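Side-chain contacts in putative phosphosugar isomerase (Silicibacter pomeroyi DSS-3, PDB 3FJ1), which probably binds phosphorylated sugar derivatives through two SIS domains and may act as a sugar-phosphate isomerase or aminotransferase: residues T59-A64 with M165-W170; R213-A218 with H304-P309. All blocks are in the same frame, centred on the assembly; numbering follows the deposited sequence. Where two conformers were deposited one is given.

Contact 1 of 2, residues T59-A64 with M165-W170; sequences TYLSYA and MLLADW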
# COMPACT_ATOMS: atom_id res chain seq x y z
N THR A 59 -4.30 -4.39 6.75
CA THR A 59 -3.84 -5.33 5.74
C THR A 59 -3.98 -6.77 6.23
O THR A 59 -4.49 -7.63 5.52
CB THR A 59 -2.39 -5.04 5.34
OG1 THR A 59 -2.32 -3.71 4.82
CG2 THR A 59 -1.86 -6.09 4.31
N TYR A 60 -3.53 -7.01 7.46
CA TYR A 60 -3.67 -8.31 8.12
C TYR A 60 -5.15 -8.76 8.14
O TYR A 60 -5.48 -9.85 7.66
CB TYR A 60 -3.08 -8.18 9.53
CG TYR A 60 -2.78 -9.44 10.30
CD1 TYR A 60 -3.50 -10.61 10.13
CD2 TYR A 60 -1.84 -9.41 11.33
CE1 TYR A 60 -3.24 -11.74 10.91
CE2 TYR A 60 -1.60 -10.53 12.11
CZ TYR A 60 -2.29 -11.68 11.89
OH TYR A 60 -2.02 -12.75 12.68
N LEU A 61 -6.03 -7.88 8.59
CA LEU A 61 -7.44 -8.19 8.67
C LEU A 61 -8.12 -8.33 7.29
O LEU A 61 -9.11 -9.06 7.21
CB LEU A 61 -8.16 -7.18 9.54
CG LEU A 61 -7.69 -7.13 11.02
CD1 LEU A 61 -8.49 -6.01 11.75
CD2 LEU A 61 -7.81 -8.49 11.72
N SER A 62 -7.58 -7.69 6.26
CA SER A 62 -8.11 -7.83 4.91
C SER A 62 -7.86 -9.25 4.41
O SER A 62 -8.77 -9.90 3.90
CB SER A 62 -7.51 -6.79 3.96
OG SER A 62 -7.80 -5.50 4.44
N TYR A 63 -6.64 -9.75 4.58
CA TYR A 63 -6.37 -11.16 4.24
C TYR A 63 -7.28 -12.10 5.03
O TYR A 63 -7.87 -13.03 4.46
CB TYR A 63 -4.92 -11.54 4.50
CG TYR A 63 -4.03 -11.16 3.36
CD1 TYR A 63 -4.01 -11.92 2.20
CD2 TYR A 63 -3.26 -10.00 3.41
CE1 TYR A 63 -3.22 -11.56 1.11
CE2 TYR A 63 -2.43 -9.63 2.34
CZ TYR A 63 -2.44 -10.41 1.18
OH TYR A 63 -1.65 -10.00 0.12
N ALA A 64 -7.39 -11.85 6.34
CA ALA A 64 -8.20 -12.69 7.22
C ALA A 64 -9.66 -12.70 6.77
O ALA A 64 -10.28 -13.73 6.70
CB ALA A 64 -8.09 -12.21 8.70
N MSE A 165 -10.82 -11.85 16.47
CA MSE A 165 -11.93 -12.33 17.35
C MSE A 165 -13.27 -12.05 16.68
O MSE A 165 -14.14 -12.91 16.63
CB MSE A 165 -11.89 -11.63 18.71
CG MSE A 165 -10.77 -12.10 19.64
SE MSE A 165 -10.60 -10.89 21.18
CE MSE A 165 -12.29 -11.20 22.15
N LEU A 166 -13.40 -10.87 16.10
CA LEU A 166 -14.65 -10.47 15.45
C LEU A 166 -14.90 -11.36 14.26
O LEU A 166 -15.98 -11.92 14.12
CB LEU A 166 -14.59 -8.99 15.04
CG LEU A 166 -15.81 -8.35 14.38
CD1 LEU A 166 -17.03 -8.39 15.32
CD2 LEU A 166 -15.45 -6.89 13.93
N LEU A 167 -13.88 -11.53 13.42
CA LEU A 167 -14.00 -12.37 12.24
C LEU A 167 -14.28 -13.83 12.59
O LEU A 167 -15.03 -14.50 11.90
CB LEU A 167 -12.73 -12.27 11.40
CG LEU A 167 -12.47 -10.92 10.73
CD1 LEU A 167 -11.10 -10.90 10.03
CD2 LEU A 167 -13.59 -10.60 9.79
N ALA A 168 -13.68 -14.31 13.68
CA ALA A 168 -13.84 -15.68 14.09
C ALA A 168 -15.28 -15.90 14.62
O ALA A 168 -15.88 -16.93 14.32
CB ALA A 168 -12.81 -16.03 15.14
N ASP A 169 -15.82 -14.94 15.37
CA ASP A 169 -17.20 -15.07 15.88
C ASP A 169 -18.18 -14.94 14.69
O ASP A 169 -19.19 -15.65 14.61
CB ASP A 169 -17.54 -13.99 16.93
CG ASP A 169 -17.04 -14.32 18.35
OD1 ASP A 169 -16.61 -15.48 18.63
OD2 ASP A 169 -17.06 -13.38 19.21
N TRP A 170 -17.89 -14.03 13.77
CA TRP A 170 -18.73 -13.82 12.60
C TRP A 170 -18.76 -15.06 11.71
O TRP A 170 -19.84 -15.50 11.27
CB TRP A 170 -18.26 -12.54 11.89
CG TRP A 170 -18.99 -12.13 10.67
CD1 TRP A 170 -20.17 -12.59 10.20
CD2 TRP A 170 -18.59 -11.06 9.81
NE1 TRP A 170 -20.50 -11.92 9.04
CE2 TRP A 170 -19.55 -10.96 8.80
CE3 TRP A 170 -17.50 -10.19 9.81
CZ2 TRP A 170 -19.45 -10.02 7.77
CZ3 TRP A 170 -17.41 -9.25 8.78
CH2 TRP A 170 -18.37 -9.19 7.78
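Leu167 of helix 153-171 faces Ala64 of helix 53-69, and their CA atoms, the closest pair between the two segments, lie 7.7 Å apart. Both segments are regular helix that runs on at both ends. The contact is small and apolar, about 100 Å² in all, and no hydrogen bond crosses it. Leu167 carries it from one side. Its CG stands beside the backbone N and anti to the carbonyl carbon (chi1 -68°), and the extended chi2 of 174° sends CD1 out to the other helix. Leu167 CD1 meets Ala64 CB at 3.5 Å, a tight methyl-to-methyl contact. The same methyl lies 3.9 Å from Leu61 O, one turn back on helix 53-69. Leu61 CD2 adds a looser contact with Leu167 CD1 at 4.4 Å. The small side chain of Ala64 lets the leucine end come in close to the helix. Leu167 also packs on Ala65, Leu68 and Leu69 of that helix. On other sides of helix 153-171, Leu166 reaches Val34 of helix 8-41 and Ala168 touches helix 174-181. This is buried helix-to-helix packing within the first SIS domain, an alpha/beta fold with a five-stranded parallel sheet.

Contact 2 of 2, residues R213-A218 with H304-P309; sequences RGTSLA and HALTDP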
# COMPACT_ATOMS: atom_id res chain seq x y z
N ARG A 213 4.48 -13.16 2.42
CA ARG A 213 3.73 -13.68 1.29
C ARG A 213 2.32 -13.97 1.79
O ARG A 213 2.15 -14.73 2.73
CB ARG A 213 4.41 -14.92 0.71
CG ARG A 213 3.72 -15.58 -0.50
CD ARG A 213 3.60 -14.61 -1.68
NE ARG A 213 3.24 -15.28 -2.94
CZ ARG A 213 2.67 -14.65 -3.97
NH1 ARG A 213 2.34 -13.37 -3.87
NH2 ARG A 213 2.37 -15.30 -5.08
N GLY A 214 1.30 -13.38 1.16
CA GLY A 214 -0.05 -13.50 1.68
C GLY A 214 -0.18 -12.77 3.03
O GLY A 214 0.35 -11.67 3.22
N THR A 215 -0.85 -13.40 3.98
CA THR A 215 -1.18 -12.77 5.28
C THR A 215 0.04 -12.16 5.98
O THR A 215 -0.03 -11.02 6.49
CB THR A 215 -1.92 -13.74 6.20
OG1 THR A 215 -3.01 -14.35 5.48
CG2 THR A 215 -2.46 -13.06 7.49
N SER A 216 1.18 -12.87 5.93
CA SER A 216 2.37 -12.45 6.66
C SER A 216 3.01 -11.17 6.08
O SER A 216 3.87 -10.56 6.71
CB SER A 216 3.39 -13.59 6.69
OG SER A 216 4.00 -13.76 5.42
N LEU A 217 2.60 -10.79 4.87
CA LEU A 217 3.06 -9.52 4.32
C LEU A 217 2.68 -8.36 5.23
O LEU A 217 3.41 -7.38 5.29
CB LEU A 217 2.51 -9.27 2.91
CG LEU A 217 3.11 -8.07 2.15
CD1 LEU A 217 4.64 -8.05 2.05
CD2 LEU A 217 2.47 -8.07 0.74
N ALA A 218 1.58 -8.48 5.96
CA ALA A 218 1.13 -7.40 6.86
C ALA A 218 2.12 -7.20 8.01
O ALA A 218 2.47 -6.07 8.36
CB ALA A 218 -0.31 -7.68 7.39
N HIS A 304 -3.27 -21.93 14.21
CA HIS A 304 -4.08 -21.50 13.05
C HIS A 304 -3.27 -20.56 12.16
O HIS A 304 -2.54 -19.69 12.65
CB HIS A 304 -5.37 -20.80 13.52
CG HIS A 304 -6.40 -20.62 12.45
ND1 HIS A 304 -6.34 -19.61 11.51
CD2 HIS A 304 -7.52 -21.33 12.18
CE1 HIS A 304 -7.38 -19.72 10.70
NE2 HIS A 304 -8.11 -20.75 11.08
N ALA A 305 -3.43 -20.72 10.85
CA ALA A 305 -2.77 -19.89 9.86
C ALA A 305 -2.89 -18.40 10.16
O ALA A 305 -1.92 -17.65 10.00
CB ALA A 305 -3.37 -20.14 8.49
N LEU A 306 -4.07 -17.93 10.57
CA LEU A 306 -4.29 -16.49 10.70
C LEU A 306 -3.71 -15.84 11.97
O LEU A 306 -3.52 -14.64 12.01
CB LEU A 306 -5.79 -16.18 10.56
CG LEU A 306 -6.34 -16.45 9.15
CD1 LEU A 306 -7.86 -16.23 9.09
CD2 LEU A 306 -5.59 -15.58 8.15
N THR A 307 -3.47 -16.62 13.01
CA THR A 307 -2.87 -16.11 14.24
C THR A 307 -1.34 -16.25 14.21
O THR A 307 -0.65 -15.57 14.96
CB THR A 307 -3.48 -16.82 15.50
OG1 THR A 307 -3.66 -18.21 15.22
CG2 THR A 307 -4.87 -16.20 15.87
N ASP A 308 -0.80 -17.07 13.31
CA ASP A 308 0.65 -17.28 13.25
C ASP A 308 1.47 -16.00 13.13
O ASP A 308 2.48 -15.87 13.80
CB ASP A 308 1.05 -18.27 12.14
CG ASP A 308 0.99 -19.75 12.58
OD1 ASP A 308 0.62 -20.08 13.74
OD2 ASP A 308 1.31 -20.58 11.72
N PRO A 309 1.07 -15.06 12.26
CA PRO A 309 1.86 -13.83 12.14
C PRO A 309 2.04 -13.02 13.43
O PRO A 309 3.06 -12.37 13.57
CB PRO A 309 1.12 -13.04 11.05
CG PRO A 309 0.46 -14.10 10.23
CD PRO A 309 -0.01 -15.10 11.26
O HOH W 1 -2.50 -16.91 6.85
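Thr215 lays its CG2 methyl against both Leu306 and Pro309. The contact belongs to the second SIS domain, an alpha/beta fold with a parallel sheet. It joins the turn between strand 208-212 and helix 217-231 to Leu306 and Pro309, around the start of helix 308-326. Thr215 CG2 lies 4.1 Å from Pro309 CG, and the two side chains cross at about a right angle. Leu306 CD2 sits at the fork of the threonine, 3.9 Å from Thr215 OG1 and only slightly farther from CG2. The chi1 of -49° puts CG2 anti to the backbone N and OG1 beside that N, and both branches meet the leucine methyl. Pro309 CG also reaches the backbone at Ser216 CA. No direct hydrogen bond links the segments.

Each side has its own polar ties. Arg213 N donates to Ser216 OG in a nearly straight bond (167°), and the same hydroxyl is hydrogen-bonded to Phe260 O. Leu306 N donates to His304 ND1, close to the imidazole plane. Tyr84 OH of the second subunit is hydrogen-bonded to Thr215 N, and Asp106 of that subunit forms a salt bridge with Arg213. One water connects the segments: it is 2.9 Å from Thr215 OG1 and gives a weak hydrogen bond to Ala305 O at 3.3 Å.

Overall arrangement
Contact 1 and contact 2 belong to different SIS domains, and their centres are about 11 Å apart. They follow one another in the chain, yet they touch directly. Helix 53-69 forms the join: Leu61 and Ala64 serve contact 1, while Tyr60 and Tyr63 meet contact 2. Tyr60 OH is 2.5 Å from Leu306 O, a probable hydrogen bond, and 3.4 Å from Pro309 CD. The backbone of Tyr60 packs on Ala218, its N 3.3 Å from Ala218 CB. Tyr63 CB lies 3.5 Å from Thr215 OG1. The second subunit comes near both contacts: its Ser79 packs on Tyr63, and it also reaches contact 2.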